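Local coordinates for protein adenylate kinase (Cryptosporidium parvum Iowa II, PDB 3BE4) that probably catalyses reversible phosphoryl transfer between ATP and AMP, and here holds the two-substrate analogue bis(adenosine)-5'-pentaphosphate, at residues S138-H143 with D156-P161; E23-K26 with G30-H33. One frame throughout, in Å; residues are numbered along the deposited sequence. Where two conformers were deposited one is given.

Interaction 2 comes first along the chain and is complete before interaction 1 begins. Residues 23-26 lie on helix 18-29, whereas residues 30-33 lead into strand 32-35, an outermost strand of the five-stranded parallel sheet, so this contact belongs to the P-loop NTPase core. Interaction 1 sits in the active-site lid, where 138-143 runs into a strand of the small antiparallel sheet and 156-161 is loop. The two centres are about 17 Å apart, yet the contacts touch: Arg-140 of the lid packs on Glu-23 of the core helix, CD to OE2 4.0 Å. With the pentaphosphate analogue bound, the lid thus rests against the core, consistent with a closed state.

Interaction 1. Residues S138-H143 with D156-P161; sequences SGRIYH and DVTGEP. With AP5 (bis(adenosine)-5'-pentaphosphate), chain C.
Val-157 lies over one face of the Arg-140 guanidinium, its CG2 centred 3.6 Å above the plane, and the two side chains cross at about a right angle. Val-157 CB also approaches the terminal nitrogen, 3.5 Å from Arg-140 NH2, while the Thr-158 methyl CG2 stands at the edge of the group. Ser-138 OG covers the opposite face, so the guanidinium is sandwiched between a methyl and a hydroxyl. The arginine chain is extended as far as CD, then bends at chi3 (-80°) and again about CD-NE, and these two turns lay its flat end across Val-157; NH2 there forms a salt bridge with Asp-155. Ser-138 OG meanwhile accepts the backbone N-H of Arg-140, N to OG 2.9 Å, closing an ST turn on the way into the strand, and is also hydrogen-bonded to His-135. This is the lid of adenylate kinase, in which the strand pairs antiparallel with 132-134 and the loop 156-161 packs beside it. Tyr-142 reaches that loop with its phenol oxygen: OH accepts the backbone N-H of Asp-156 at 3.0 Å, nearly straight at 169°, and is hydrogen-bonded to Asp-155 as well. The Asp-156 carboxylate stands at the ring edge, OD2 3.6 Å from Tyr-142 CE1, its plane steeply turned against the ring, and its OD1 is hydrogen-bonded to the backbone N of Lys-150. Thr-158 OG1 makes a second ST turn with Glu-160 N. The strand also serves the ligand: Tyr-142 O accepts from the ribose hydroxyl O3J of the analogue at 2.8 Å.

Interaction 2. Residues E23-K26 with G30-H33; sequences EFIK and GLAH
The His-33 imidazole meets the aliphatic chain of Lys-26 at an oblique angle; the closest touch is Lys-26 CD to His-33 CB, 3.7 Å, with ND1 the nearest atom of the ring. On the helix, one face of the Phe-24 ring carries Ile-25 CG1, 3.6 Å above the plane and displaced toward the rim. With CG anti to the backbone N (chi1 172°), the imidazole is set beside Lys-26 and, on the same helix, Cys-22. Its NE2 is hydrogen-bonded to Asp-89, and His-33 ND1 is hydrogen-bonded to a water, 2.8 Å away, which accepts from Lys-26 NZ. A bend at chi3 (35°) in the lysine carries the amine toward this water, while Glu-23 OE1 forms a long salt bridge with Lys-26 NZ at 3.9 Å. Deeper in, Ile-25 CG2 touches Leu-31 CD1 at 3.6 Å; Val-87 on the neighbouring strand covers Ile-25 as well. The backbone turns at Gly-30, which leaves helical geometry with positive phi (69°). Its N-H gives a weak, bent hydrogen bond to Lys-26 O. Together these contacts join the end of helix 18-29 to strand 32-35, through the short turn between the first helix of the P-loop core and an outermost strand of its parallel sheet. Lys-26 NZ and His-33 ND1, 4.8 Å apart, meet through the water and not directly. The histidine is therefore held at both ring nitrogens, NE2 by the Asp-89 carboxylate and ND1 by the water, which fixes the orientation of the imidazole.

Interaction 1. Residues S138-H143 with D156-P161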
loop_
_atom_site.group_PDB
_atom_site.type_symbol
_atom_site.label_atom_id
_atom_site.label_comp_id
_atom_site.label_asym_id
_atom_site.label_seq_id
_atom_site.Cartn_x
_atom_site.Cartn_y
_atom_site.Cartn_z
ATOM N N SER A 138 2.235 -11.568 -8.564
ATOM C CA SER A 138 0.987 -10.752 -8.569
ATOM C C SER A 138 0.973 -9.845 -7.380
ATOM O O SER A 138 0.301 -8.788 -7.394
ATOM C CB SER A 138 -0.274 -11.556 -8.444
ATOM O OG SER A 138 -0.360 -12.214 -7.165
ATOM N N GLY A 139 1.727 -10.227 -6.352
ATOM C CA GLY A 139 1.762 -9.359 -5.133
ATOM C C GLY A 139 0.613 -9.811 -4.197
ATOM O O GLY A 139 0.396 -9.175 -3.156
ATOM N N ARG A 140 -0.226 -10.791 -4.591
ATOM C CA ARG A 140 -1.247 -11.245 -3.674
ATOM C C ARG A 140 -0.651 -11.721 -2.324
ATOM O O ARG A 140 0.427 -12.312 -2.298
ATOM C CB ARG A 140 -2.057 -12.406 -4.220
ATOM C CG ARG A 140 -3.111 -11.930 -5.351
ATOM C CD ARG A 140 -4.015 -13.140 -5.762
ATOM N NE ARG A 140 -3.255 -13.966 -6.716
ATOM C CZ ARG A 140 -3.003 -13.659 -8.005
ATOM N NH1 ARG A 140 -3.463 -12.519 -8.560
ATOM N NH2 ARG A 140 -2.281 -14.486 -8.774
ATOM N N ILE A 141 -1.421 -11.493 -1.279
ATOM C CA ILE A 141 -0.875 -11.817 0.065
ATOM C C ILE A 141 -1.862 -12.679 0.810
ATOM O O ILE A 141 -3.165 -12.585 0.662
ATOM C CB ILE A 141 -0.811 -10.612 1.110
ATOM C CG1 ILE A 141 -1.631 -9.372 0.814
ATOM C CG2 ILE A 141 0.244 -10.667 2.153
ATOM C CD1 ILE A 141 -1.410 -8.315 -0.250
ATOM N N TYR A 142 -1.276 -13.526 1.659
ATOM C CA TYR A 142 -2.108 -14.427 2.513
ATOM C C TYR A 142 -1.571 -14.392 3.936
ATOM O O TYR A 142 -0.459 -13.810 4.171
ATOM C CB TYR A 142 -2.001 -15.843 2.044
ATOM C CG TYR A 142 -2.409 -15.991 0.572
ATOM C CD1 TYR A 142 -3.717 -16.379 0.271
ATOM C CD2 TYR A 142 -1.521 -15.720 -0.450
ATOM C CE1 TYR A 142 -4.108 -16.488 -1.062
ATOM C CE2 TYR A 142 -1.892 -15.802 -1.783
ATOM C CZ TYR A 142 -3.188 -16.228 -2.057
ATOM O OH TYR A 142 -3.556 -16.321 -3.437
ATOM N N HIS A 143 -2.337 -14.928 4.850
ATOM C CA HIS A 143 -1.835 -15.008 6.260
ATOM C C HIS A 143 -2.146 -16.449 6.710
ATOM O O HIS A 143 -3.322 -16.857 6.621
ATOM C CB HIS A 143 -2.585 -14.008 7.148
ATOM C CG HIS A 143 -1.878 -13.866 8.493
ATOM N ND1 HIS A 143 -2.029 -14.838 9.486
ATOM C CD2 HIS A 143 -1.082 -12.903 8.993
ATOM C CE1 HIS A 143 -1.304 -14.471 10.546
ATOM N NE2 HIS A 143 -0.731 -13.304 10.264
ATOM N N ASP A 156 -3.912 -18.934 -4.845
ATOM C CA ASP A 156 -5.284 -19.346 -5.216
ATOM C C ASP A 156 -5.526 -19.244 -6.714
ATOM O O ASP A 156 -6.338 -20.011 -7.237
ATOM C CB ASP A 156 -6.272 -18.364 -4.585
ATOM C CG ASP A 156 -6.439 -18.556 -3.094
ATOM O OD1 ASP A 156 -5.967 -19.571 -2.538
ATOM O OD2 ASP A 156 -7.200 -17.765 -2.463
ATOM N N VAL A 157 -4.909 -18.284 -7.369
ATOM C CA VAL A 157 -5.216 -18.003 -8.791
ATOM C C VAL A 157 -4.325 -18.875 -9.682
ATOM O O VAL A 157 -4.844 -19.585 -10.601
ATOM C CB VAL A 157 -5.124 -16.513 -9.163
ATOM C CG1 VAL A 157 -5.456 -16.335 -10.703
ATOM C CG2 VAL A 157 -6.040 -15.635 -8.355
ATOM N N THR A 158 -3.017 -18.842 -9.446
ATOM C CA THR A 158 -1.992 -19.553 -10.326
ATOM C C THR A 158 -1.508 -20.921 -9.862
ATOM O O THR A 158 -0.902 -21.657 -10.656
ATOM C CB THR A 158 -0.767 -18.745 -10.514
ATOM O OG1 THR A 158 -0.115 -18.632 -9.202
ATOM C CG2 THR A 158 -1.127 -17.297 -11.022
ATOM N N GLY A 159 -1.727 -21.281 -8.600
ATOM C CA GLY A 159 -1.162 -22.499 -8.057
ATOM C C GLY A 159 0.344 -22.394 -7.816
ATOM O O GLY A 159 0.963 -23.399 -7.472
ATOM N N GLU A 160 0.955 -21.204 -7.951
ATOM C CA GLU A 160 2.388 -21.078 -7.859
ATOM C C GLU A 160 2.730 -20.923 -6.343
ATOM O O GLU A 160 1.841 -20.625 -5.544
ATOM C CB GLU A 160 2.850 -19.901 -8.613
ATOM C CG GLU A 160 2.812 -20.104 -10.230
ATOM C CD GLU A 160 2.955 -18.828 -11.009
ATOM O OE1 GLU A 160 3.194 -17.678 -10.490
ATOM O OE2 GLU A 160 2.869 -18.975 -12.288
ATOM N N PRO A 161 3.987 -21.205 -5.998
ATOM C CA PRO A 161 4.316 -21.232 -4.544
ATOM C C PRO A 161 4.181 -19.817 -3.956
ATOM O O PRO A 161 4.469 -18.750 -4.616
ATOM C CB PRO A 161 5.806 -21.575 -4.567
ATOM C CG PRO A 161 6.072 -22.313 -5.930
ATOM C CD PRO A 161 5.127 -21.615 -6.856
HETATM P PA AP5 C . 5.517 -2.177 1.041
HETATM O O1A AP5 C . 5.523 -3.405 0.116
HETATM O O2A AP5 C . 4.442 -1.200 0.930
HETATM O O3A AP5 C . 5.639 -2.675 2.558
HETATM P PB AP5 C . 5.139 -2.019 3.916
HETATM O O1B AP5 C . 5.063 -0.574 3.807
HETATM O O2B AP5 C . 5.951 -2.682 5.036
HETATM O O3B AP5 C . 3.572 -2.626 3.941
HETATM P PG AP5 C . 3.067 -4.082 3.663
HETATM O O1G AP5 C . 3.888 -5.016 4.484
HETATM O O2G AP5 C . 3.007 -4.240 2.199
HETATM O O3G AP5 C . 1.646 -3.888 4.326
HETATM P PD AP5 C . 0.111 -3.902 3.772
HETATM O O1D AP5 C . 0.155 -4.018 2.309
HETATM O O2D AP5 C . -0.554 -2.776 4.447
HETATM O O3D AP5 C . -0.471 -5.220 4.467
HETATM P PE AP5 C . -0.891 -6.592 3.773
HETATM O O1E AP5 C . 0.239 -7.116 3.061
HETATM O O2E AP5 C . -2.203 -6.455 3.027
HETATM O O5F AP5 C . 6.861 -1.322 0.910
HETATM C C5F AP5 C . 8.033 -2.149 0.837
HETATM C C4F AP5 C . 9.205 -1.143 1.194
HETATM O O4F AP5 C . 9.494 -0.431 0.014
HETATM C C3F AP5 C . 8.985 -0.120 2.243
HETATM O O3F AP5 C . 9.206 -0.635 3.538
HETATM C C2F AP5 C . 10.100 0.853 1.806
HETATM O O2F AP5 C . 11.439 0.274 2.057
HETATM C C1F AP5 C . 9.924 0.918 0.300
HETATM N N9A AP5 C . 8.919 1.885 -0.052
HETATM C C8A AP5 C . 7.647 1.533 -0.581
HETATM N N7A AP5 C . 6.941 2.624 -0.828
HETATM C C5A AP5 C . 7.762 3.725 -0.512
HETATM C C6A AP5 C . 7.556 5.086 -0.633
HETATM N N6A AP5 C . 6.426 5.735 -0.938
HETATM N N1A AP5 C . 8.653 5.873 -0.204
HETATM C C2A AP5 C . 9.774 5.280 0.147
HETATM N N3A AP5 C . 10.024 3.958 0.271
HETATM C C4A AP5 C . 8.958 3.142 -0.164
HETATM O O5J AP5 C . -1.263 -7.435 5.045
HETATM C C5J AP5 C . -0.172 -7.934 5.965
HETATM C C4J AP5 C . -0.697 -9.285 6.497
HETATM O O4J AP5 C . -1.902 -9.198 7.283
HETATM C C3J AP5 C . -0.870 -10.317 5.380
HETATM O O3J AP5 C . -0.465 -11.584 5.851
HETATM C C2J AP5 C . -2.365 -10.283 5.315
HETATM O O2J AP5 C . -2.884 -11.524 4.858
HETATM C C1J AP5 C . -2.926 -10.149 6.663
HETATM N N9B AP5 C . -4.158 -9.453 6.874
HETATM C C8B AP5 C . -4.674 -8.408 6.109
HETATM N N7B AP5 C . -5.816 -7.994 6.687
HETATM C C5B AP5 C . -6.044 -8.761 7.804
HETATM C C6B AP5 C . -6.975 -8.677 8.886
HETATM N N6B AP5 C . -7.951 -7.769 8.849
HETATM N N1B AP5 C . -6.873 -9.590 9.892
HETATM C C2B AP5 C . -5.786 -10.476 9.930
HETATM N N3B AP5 C . -4.811 -10.542 8.973
HETATM C C4B AP5 C . -4.878 -9.616 7.948
#

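Interaction 2. Residues E23-K26 with G30-H33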
loop_
_atom_site.group_PDB
_atom_site.type_symbol
_atom_site.label_atom_id
_atom_site.label_comp_id
_atom_site.label_asym_id
_atom_site.label_seq_id
_atom_site.Cartn_x
_atom_site.Cartn_y
_atom_site.Cartn_z
ATOM N N GLU A 23 -7.194 -5.519 -3.056
ATOM C CA GLU A 23 -7.752 -6.553 -3.912
ATOM C C GLU A 23 -9.221 -6.314 -4.139
ATOM O O GLU A 23 -9.692 -6.460 -5.294
ATOM C CB GLU A 23 -7.519 -7.967 -3.310
ATOM C CG GLU A 23 -8.281 -9.038 -4.148
ATOM C CD GLU A 23 -7.255 -9.766 -5.034
ATOM O OE1 GLU A 23 -6.275 -9.096 -5.532
ATOM O OE2 GLU A 23 -7.393 -11.020 -5.150
ATOM N N PHE A 24 -10.021 -6.045 -3.107
ATOM C CA PHE A 24 -11.484 -5.827 -3.389
ATOM C C PHE A 24 -11.601 -4.484 -4.035
ATOM O O PHE A 24 -12.466 -4.301 -4.852
ATOM C CB PHE A 24 -12.525 -5.982 -2.222
ATOM C CG PHE A 24 -12.950 -4.686 -1.544
ATOM C CD1 PHE A 24 -12.145 -4.192 -0.508
ATOM C CD2 PHE A 24 -14.109 -4.033 -1.831
ATOM C CE1 PHE A 24 -12.434 -2.994 0.212
ATOM C CE2 PHE A 24 -14.456 -2.852 -1.145
ATOM C CZ PHE A 24 -13.584 -2.295 -0.091
ATOM N N ILE A 25 -10.845 -3.467 -3.585
ATOM C CA ILE A 25 -11.069 -2.127 -4.174
ATOM C C ILE A 25 -10.804 -2.117 -5.684
ATOM O O ILE A 25 -11.557 -1.504 -6.465
ATOM C CB ILE A 25 -10.131 -1.114 -3.451
ATOM C CG1 ILE A 25 -10.570 -0.896 -1.986
ATOM C CG2 ILE A 25 -10.115 0.238 -4.207
ATOM C CD1 ILE A 25 -9.511 -0.036 -1.169
ATOM N N LYS A 26 -9.737 -2.773 -6.176
ATOM C CA LYS A 26 -9.416 -2.851 -7.603
ATOM C C LYS A 26 -10.565 -3.502 -8.300
ATOM O O LYS A 26 -10.983 -3.033 -9.388
ATOM C CB LYS A 26 -8.272 -3.901 -7.798
ATOM C CG LYS A 26 -7.119 -3.350 -7.684
ATOM C CD LYS A 26 -6.017 -4.477 -7.518
ATOM C CE LYS A 26 -6.153 -5.801 -8.251
ATOM N NZ LYS A 26 -4.774 -6.545 -8.057
ATOM N N GLY A 30 -12.795 -0.823 -9.875
ATOM C CA GLY A 30 -12.068 -0.689 -11.213
ATOM C C GLY A 30 -10.986 0.376 -11.160
ATOM O O GLY A 30 -10.712 1.084 -12.152
ATOM N N LEU A 31 -10.348 0.435 -9.985
ATOM C CA LEU A 31 -9.263 1.440 -9.798
ATOM C C LEU A 31 -7.910 0.841 -10.068
ATOM O O LEU A 31 -7.676 -0.363 -9.822
ATOM C CB LEU A 31 -9.303 1.952 -8.378
ATOM C CG LEU A 31 -10.643 2.442 -7.805
ATOM C CD1 LEU A 31 -10.493 3.140 -6.379
ATOM C CD2 LEU A 31 -11.290 3.475 -8.782
ATOM N N ALA A 32 -6.928 1.704 -10.431
ATOM C CA ALA A 32 -5.553 1.178 -10.619
ATOM C C ALA A 32 -4.925 1.083 -9.205
ATOM O O ALA A 32 -5.140 2.041 -8.472
ATOM C CB ALA A 32 -4.758 2.227 -11.360
ATOM N N HIS A 33 -4.302 -0.031 -8.848
ATOM C CA HIS A 33 -3.731 -0.100 -7.531
ATOM C C HIS A 33 -2.226 0.256 -7.701
ATOM O O HIS A 33 -1.484 -0.480 -8.407
ATOM C CB HIS A 33 -3.860 -1.523 -7.108
ATOM C CG HIS A 33 -3.145 -1.799 -5.837
ATOM N ND1 HIS A 33 -2.660 -3.047 -5.558
ATOM C CD2 HIS A 33 -2.864 -1.003 -4.759
ATOM C CE1 HIS A 33 -2.050 -3.034 -4.367
ATOM N NE2 HIS A 33 -2.214 -1.815 -3.842
HETATM O O HOH W 1 -2.059 -4.809 -7.655
#